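Local coordinates for protein putative NADH-flavin reductase (Lactobacillus casei ATCC 334, PDB 3H2S) that binds NADPH in a Rossmann-type fold and is probably an NAD(P)H-dependent oxidoreductase, at residues A[106-118]-A[170-182]. Numbering follows the deposited sequence.
With NDP (NADPH dihydro-nicotinamide-adenine-dinucleotide phosphate), chain C.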
loop_
_atom_site.group_PDB
_atom_site.type_symbol
_atom_site.label_atom_id
_atom_site.label_comp_id
_atom_site.label_asym_id
_atom_site.label_seq_id
_atom_site.Cartn_x
_atom_site.Cartn_y
_atom_site.Cartn_z
ATOM N N SER A 106 0.221 -6.609 -18.062
ATOM C CA SER A 106 0.054 -6.027 -19.381
ATOM C C SER A 106 -1.117 -5.038 -19.404
ATOM O O SER A 106 -1.162 -4.125 -20.221
ATOM C CB SER A 106 -0.176 -7.165 -20.386
ATOM O OG SER A 106 0.497 -6.899 -21.600
ATOM N N ALA A 107 -2.065 -5.202 -18.490
ATOM C CA ALA A 107 -3.311 -4.428 -18.533
ATOM C C ALA A 107 -3.141 -2.955 -18.146
ATOM O O ALA A 107 -4.023 -2.134 -18.393
ATOM C CB ALA A 107 -4.376 -5.093 -17.665
ATOM N N SER A 108 -1.995 -2.620 -17.563
ATOM C CA SER A 108 -1.691 -1.229 -17.228
ATOM C C SER A 108 -0.970 -0.521 -18.373
ATOM O O SER A 108 -0.596 0.648 -18.257
ATOM C CB SER A 108 -0.881 -1.150 -15.927
ATOM O OG SER A 108 0.412 -1.715 -16.070
ATOM N N LEU A 109 -0.696 -1.265 -19.447
ATOM C CA LEU A 109 -0.131 -0.683 -20.664
ATOM C C LEU A 109 -1.228 -0.138 -21.574
ATOM O O LEU A 109 -2.362 -0.633 -21.557
ATOM C CB LEU A 109 0.661 -1.730 -21.438
ATOM C CG LEU A 109 1.887 -2.355 -20.789
ATOM C CD1 LEU A 109 2.332 -3.567 -21.609
ATOM C CD2 LEU A 109 2.990 -1.321 -20.640
ATOM N N ALA A 110 -0.879 0.858 -22.383
ATOM C CA ALA A 110 -1.751 1.297 -23.469
ATOM C C ALA A 110 -1.750 0.289 -24.621
ATOM O O ALA A 110 -0.695 -0.212 -25.027
ATOM C CB ALA A 110 -1.333 2.671 -23.976
HETATM N N MSE A 111 -2.914 0.108 -25.235
HETATM C CA MSE A 111 -2.972 -0.442 -26.581
HETATM C C MSE A 111 -2.220 0.459 -27.562
HETATM O O MSE A 111 -2.112 1.670 -27.353
HETATM C CB MSE A 111 -4.432 -0.598 -27.037
HETATM C CG MSE A 111 -5.210 -1.647 -26.261
HETATM SE SE MSE A 111 -4.587 -3.483 -26.598
HETATM C CE MSE A 111 -6.276 -4.413 -26.231
ATOM N N PRO A 112 -1.693 -0.132 -28.643
ATOM C CA PRO A 112 -1.040 0.668 -29.673
ATOM C C PRO A 112 -1.946 1.814 -30.117
ATOM O O PRO A 112 -3.142 1.613 -30.286
ATOM C CB PRO A 112 -0.837 -0.339 -30.812
ATOM C CG PRO A 112 -0.724 -1.663 -30.116
ATOM C CD PRO A 112 -1.663 -1.576 -28.941
ATOM N N GLY A 113 -1.415 3.033 -30.130
ATOM C CA GLY A 113 -2.206 4.199 -30.526
ATOM C C GLY A 113 -3.022 4.832 -29.409
ATOM O O GLY A 113 -3.767 5.791 -29.638
ATOM N N ALA A 114 -2.953 4.253 -28.213
ATOM C CA ALA A 114 -3.660 4.831 -27.080
ATOM C C ALA A 114 -2.684 5.576 -26.190
ATOM O O ALA A 114 -1.477 5.369 -26.273
ATOM C CB ALA A 114 -4.395 3.755 -26.287
ATOM N N ASP A 115 -3.219 6.394 -25.297
ATOM C CA ASP A 115 -2.391 7.191 -24.409
ATOM C C ASP A 115 -2.742 6.961 -22.937
ATOM O O ASP A 115 -2.362 7.751 -22.077
ATOM C CB ASP A 115 -2.500 8.679 -24.768
ATOM C CG ASP A 115 -3.888 9.246 -24.514
ATOM O OD1 ASP A 115 -4.791 8.472 -24.142
ATOM O OD2 ASP A 115 -4.059 10.476 -24.583
ATOM N N HIS A 116 -3.372 5.828 -22.639
ATOM C CA HIS A 116 -3.810 5.520 -21.279
ATOM C C HIS A 116 -3.962 4.008 -21.102
ATOM O O HIS A 116 -4.072 3.275 -22.089
ATOM C CB HIS A 116 -5.143 6.215 -20.977
ATOM C CG HIS A 116 -6.272 5.747 -21.841
ATOM N ND1 HIS A 116 -6.396 6.119 -23.164
ATOM C CD2 HIS A 116 -7.240 4.827 -21.618
ATOM C CE1 HIS A 116 -7.440 5.508 -23.696
ATOM N NE2 HIS A 116 -7.966 4.714 -22.780
ATOM N N PRO A 117 -3.845 3.527 -19.856
ATOM C CA PRO A 117 -3.876 2.089 -19.569
ATOM C C PRO A 117 -5.138 1.411 -20.104
ATOM O O PRO A 117 -6.246 1.945 -19.957
ATOM C CB PRO A 117 -3.856 2.032 -18.038
ATOM C CG PRO A 117 -3.271 3.349 -17.593
ATOM C CD PRO A 117 -3.690 4.345 -18.637
HETATM N N MSE A 118 -4.966 0.271 -20.764
HETATM C CA MSE A 118 -6.063 -0.352 -21.509
HETATM C C MSE A 118 -7.170 -0.844 -20.581
HETATM O O MSE A 118 -8.327 -0.925 -20.991
HETATM C CB MSE A 118 -5.548 -1.508 -22.361
HETATM C CG MSE A 118 -5.019 -2.697 -21.552
HETATM SE SE MSE A 118 -4.423 -4.177 -22.706
HETATM C CE MSE A 118 -2.680 -3.440 -23.260
ATOM N N TYR A 170 15.841 -9.076 -25.969
ATOM C CA TYR A 170 14.579 -8.361 -25.803
ATOM C C TYR A 170 14.612 -6.947 -26.375
ATOM O O TYR A 170 15.690 -6.377 -26.641
ATOM C CB TYR A 170 14.116 -8.363 -24.338
ATOM C CG TYR A 170 14.959 -7.497 -23.435
ATOM C CD1 TYR A 170 14.757 -6.116 -23.367
ATOM C CD2 TYR A 170 16.023 -8.037 -22.729
ATOM C CE1 TYR A 170 15.582 -5.311 -22.598
ATOM C CE2 TYR A 170 16.883 -7.232 -22.003
ATOM C CZ TYR A 170 16.655 -5.874 -21.934
ATOM O OH TYR A 170 17.463 -5.084 -21.144
ATOM N N VAL A 171 13.425 -6.442 -26.687
ATOM C CA VAL A 171 13.240 -5.038 -27.062
ATOM C C VAL A 171 12.418 -4.333 -25.984
ATOM O O VAL A 171 11.475 -4.905 -25.446
ATOM C CB VAL A 171 12.505 -4.917 -28.404
ATOM C CG1 VAL A 171 12.230 -3.438 -28.726
ATOM C CG2 VAL A 171 13.325 -5.563 -29.521
ATOM N N ALA A 172 12.793 -3.111 -25.634
ATOM C CA ALA A 172 12.112 -2.415 -24.540
ATOM C C ALA A 172 11.341 -1.181 -25.006
ATOM O O ALA A 172 11.723 -0.523 -25.971
ATOM C CB ALA A 172 13.090 -2.057 -23.432
ATOM N N GLY A 173 10.241 -0.888 -24.320
ATOM C CA GLY A 173 9.518 0.360 -24.517
ATOM C C GLY A 173 9.109 0.932 -23.174
ATOM O O GLY A 173 9.718 0.623 -22.144
ATOM N N LYS A 174 8.114 1.811 -23.189
ATOM C CA LYS A 174 7.735 2.562 -21.995
ATOM C C LYS A 174 6.363 2.097 -21.508
ATOM O O LYS A 174 6.283 1.186 -20.692
ATOM C CB LYS A 174 7.732 4.071 -22.277
ATOM C CG LYS A 174 9.080 4.624 -22.697
ATOM C CD LYS A 174 8.969 5.484 -23.949
ATOM C CE LYS A 174 10.317 5.603 -24.659
ATOM N NZ LYS A 174 10.368 6.801 -25.546
ATOM N N ASP A 175 5.292 2.634 -22.097
ATOM C CA ASP A 175 3.941 2.417 -21.559
ATOM C C ASP A 175 2.971 1.780 -22.551
ATOM O O ASP A 175 1.774 1.673 -22.264
ATOM C CB ASP A 175 3.341 3.728 -21.041
ATOM C CG ASP A 175 4.113 4.299 -19.868
ATOM O OD1 ASP A 175 4.209 3.614 -18.827
ATOM O OD2 ASP A 175 4.547 5.467 -19.959
ATOM N N THR A 176 3.459 1.479 -23.752
ATOM C CA THR A 176 2.607 0.953 -24.818
ATOM C C THR A 176 2.959 -0.494 -25.154
ATOM O O THR A 176 4.127 -0.843 -25.246
ATOM C CB THR A 176 2.689 1.833 -26.100
ATOM O OG1 THR A 176 2.335 3.181 -25.766
ATOM C CG2 THR A 176 1.704 1.334 -27.148
ATOM N N LEU A 177 1.940 -1.344 -25.253
ATOM C CA LEU A 177 2.131 -2.715 -25.680
ATOM C C LEU A 177 2.989 -2.744 -26.942
ATOM O O LEU A 177 2.732 -1.992 -27.894
ATOM C CB LEU A 177 0.770 -3.367 -25.964
ATOM C CG LEU A 177 0.780 -4.889 -26.135
ATOM C CD1 LEU A 177 1.079 -5.576 -24.795
ATOM C CD2 LEU A 177 -0.559 -5.337 -26.699
ATOM N N LEU A 178 3.970 -3.646 -26.952
ATOM C CA LEU A 178 4.853 -3.858 -28.086
ATOM C C LEU A 178 4.426 -5.069 -28.914
ATOM O O LEU A 178 4.005 -6.099 -28.387
ATOM C CB LEU A 178 6.294 -4.057 -27.610
ATOM C CG LEU A 178 6.901 -2.940 -26.753
ATOM C CD1 LEU A 178 8.300 -3.327 -26.286
ATOM C CD2 LEU A 178 6.929 -1.609 -27.527
ATOM N N VAL A 179 4.539 -4.934 -30.223
ATOM C CA VAL A 179 4.168 -6.021 -31.123
ATOM C C VAL A 179 5.347 -6.271 -32.045
ATOM O O VAL A 179 5.972 -5.330 -32.517
ATOM C CB VAL A 179 2.934 -5.646 -31.973
ATOM C CG1 VAL A 179 2.662 -6.714 -33.026
ATOM C CG2 VAL A 179 1.706 -5.432 -31.080
ATOM N N GLY A 180 5.725 -7.537 -32.195
ATOM C CA GLY A 180 6.882 -7.894 -33.004
ATOM C C GLY A 180 6.536 -8.119 -34.469
ATOM O O GLY A 180 5.397 -7.912 -34.898
ATOM N N GLU A 181 7.549 -8.497 -35.241
ATOM C CA GLU A 181 7.412 -8.694 -36.679
ATOM C C GLU A 181 6.353 -9.748 -37.002
ATOM O O GLU A 181 5.812 -9.772 -38.108
ATOM C CB GLU A 181 8.761 -9.107 -37.269
ATOM C CG GLU A 181 8.855 -8.975 -38.780
ATOM C CD GLU A 181 10.253 -9.241 -39.301
ATOM O OE1 GLU A 181 11.111 -9.694 -38.506
ATOM O OE2 GLU A 181 10.492 -9.002 -40.506
ATOM N N ASP A 182 6.103 -10.648 -36.054
ATOM C CA ASP A 182 5.121 -11.719 -36.237
ATOM C C ASP A 182 3.701 -11.254 -35.927
ATOM O O ASP A 182 2.772 -12.060 -35.899
ATOM C CB ASP A 182 5.473 -12.943 -35.375
ATOM C CG ASP A 182 5.558 -12.618 -33.886
ATOM O OD1 ASP A 182 5.358 -11.444 -33.504
ATOM O OD2 ASP A 182 5.887 -13.534 -33.099
HETATM P PA NDP C . 4.048 -18.158 -10.950
HETATM O O1A NDP C . 2.533 -18.511 -10.951
HETATM O O2A NDP C . 4.988 -19.075 -11.653
HETATM O O5B NDP C . 4.218 -18.240 -9.266
HETATM C C5B NDP C . 4.845 -17.017 -8.802
HETATM C C4B NDP C . 5.400 -17.216 -7.338
HETATM O O4B NDP C . 4.389 -16.828 -6.429
HETATM C C3B NDP C . 5.703 -18.714 -6.997
HETATM O O3B NDP C . 7.020 -18.744 -6.545
HETATM C C2B NDP C . 4.679 -19.004 -5.825
HETATM O O2B NDP C . 5.071 -19.917 -4.861
HETATM C C1B NDP C . 4.557 -17.559 -5.251
HETATM N N9A NDP C . 3.314 -17.410 -4.477
HETATM C C8A NDP C . 2.012 -17.462 -5.039
HETATM N N7A NDP C . 1.047 -17.269 -4.137
HETATM C C5A NDP C . 1.744 -17.048 -2.929
HETATM C C6A NDP C . 1.249 -16.762 -1.645
HETATM N N6A NDP C . -0.099 -16.720 -1.458
HETATM N N1A NDP C . 2.120 -16.845 -0.575
HETATM C C2A NDP C . 3.453 -16.881 -0.874
HETATM N N3A NDP C . 4.062 -16.953 -2.096
HETATM C C4A NDP C . 3.153 -17.120 -3.116
HETATM O O3 NDP C . 3.960 -16.789 -11.728
HETATM P PN NDP C . 4.596 -16.072 -13.038
HETATM O O1N NDP C . 6.123 -16.271 -13.004
HETATM O O2N NDP C . 3.930 -16.778 -14.180
HETATM O O5D NDP C . 4.334 -14.460 -13.016
HETATM C C5D NDP C . 5.272 -13.544 -12.443
HETATM C C4D NDP C . 4.707 -12.127 -12.649
HETATM O O4D NDP C . 4.381 -12.042 -14.026
HETATM C C3D NDP C . 3.436 -11.729 -11.841
HETATM O O3D NDP C . 3.480 -10.387 -11.518
HETATM C C2D NDP C . 2.309 -12.082 -12.879
HETATM O O2D NDP C . 1.168 -11.285 -12.686
HETATM C C1D NDP C . 3.053 -11.600 -14.176
HETATM N N1N NDP C . 2.367 -12.060 -15.382
HETATM C C2N NDP C . 1.759 -11.024 -16.209
HETATM C C3N NDP C . 0.853 -11.546 -17.324
HETATM C C7N NDP C . 0.703 -10.491 -18.406
HETATM O O7N NDP C . 0.564 -9.317 -18.093
HETATM N N7N NDP C . 0.561 -10.902 -19.723
HETATM C C4N NDP C . 1.074 -12.945 -17.861
HETATM C C5N NDP C . 1.441 -13.965 -16.813
HETATM C C6N NDP C . 2.177 -13.488 -15.581
HETATM P P2B NDP C . 4.987 -21.518 -5.156
HETATM O O1X NDP C . 6.093 -21.897 -6.206
HETATM O O2X NDP C . 5.469 -22.228 -3.837
HETATM O O3X NDP C . 3.634 -21.941 -5.617
HETATM O O HOH W 1 0.267 3.259 -20.129
HETATM O O HOH W 2 0.686 4.585 -27.204
#
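D175, just beyond the edge strand 170-173, makes the first firm contact with its backbone: its O accepts a 2.8 Å hydrogen bond from A110 N. The same O also receives a water that reaches weakly to S108 O, while L109 CD2 packs 3.6 Å from D175 O. The D175 carboxylate turns elsewhere, to a salt bridge with R209 on the neighbouring strand 209-214. At T176 the side chain splits its work. T176 OG1 lies beside the backbone N (chi1 -57°), which places T176 CG2 anti to it and 3.8 Å from P112 CA, and OG1 is joined to A114 O through a water. A110 and T176 form a single beta bridge, closed by L177 N donating to A110 O at 2.9 Å; it ties the loop after Rossmann strand 99-103 to the turn leaving the outermost strand 170-173. L177 points toward the 106-118 loop and does most of the apolar packing. With CG anti to its N (chi1 -167°), L177 crosses L109 at about a right angle, L177 CD1 to L109 CD1 4.0 Å, while L177 CB lies 4.2 Å from P112 CD. L177 CD1 also sits 3.5 Å from OG of S106, the residue whose backbone N holds the NADPH carboxamide oxygen O7N at 2.7 Å.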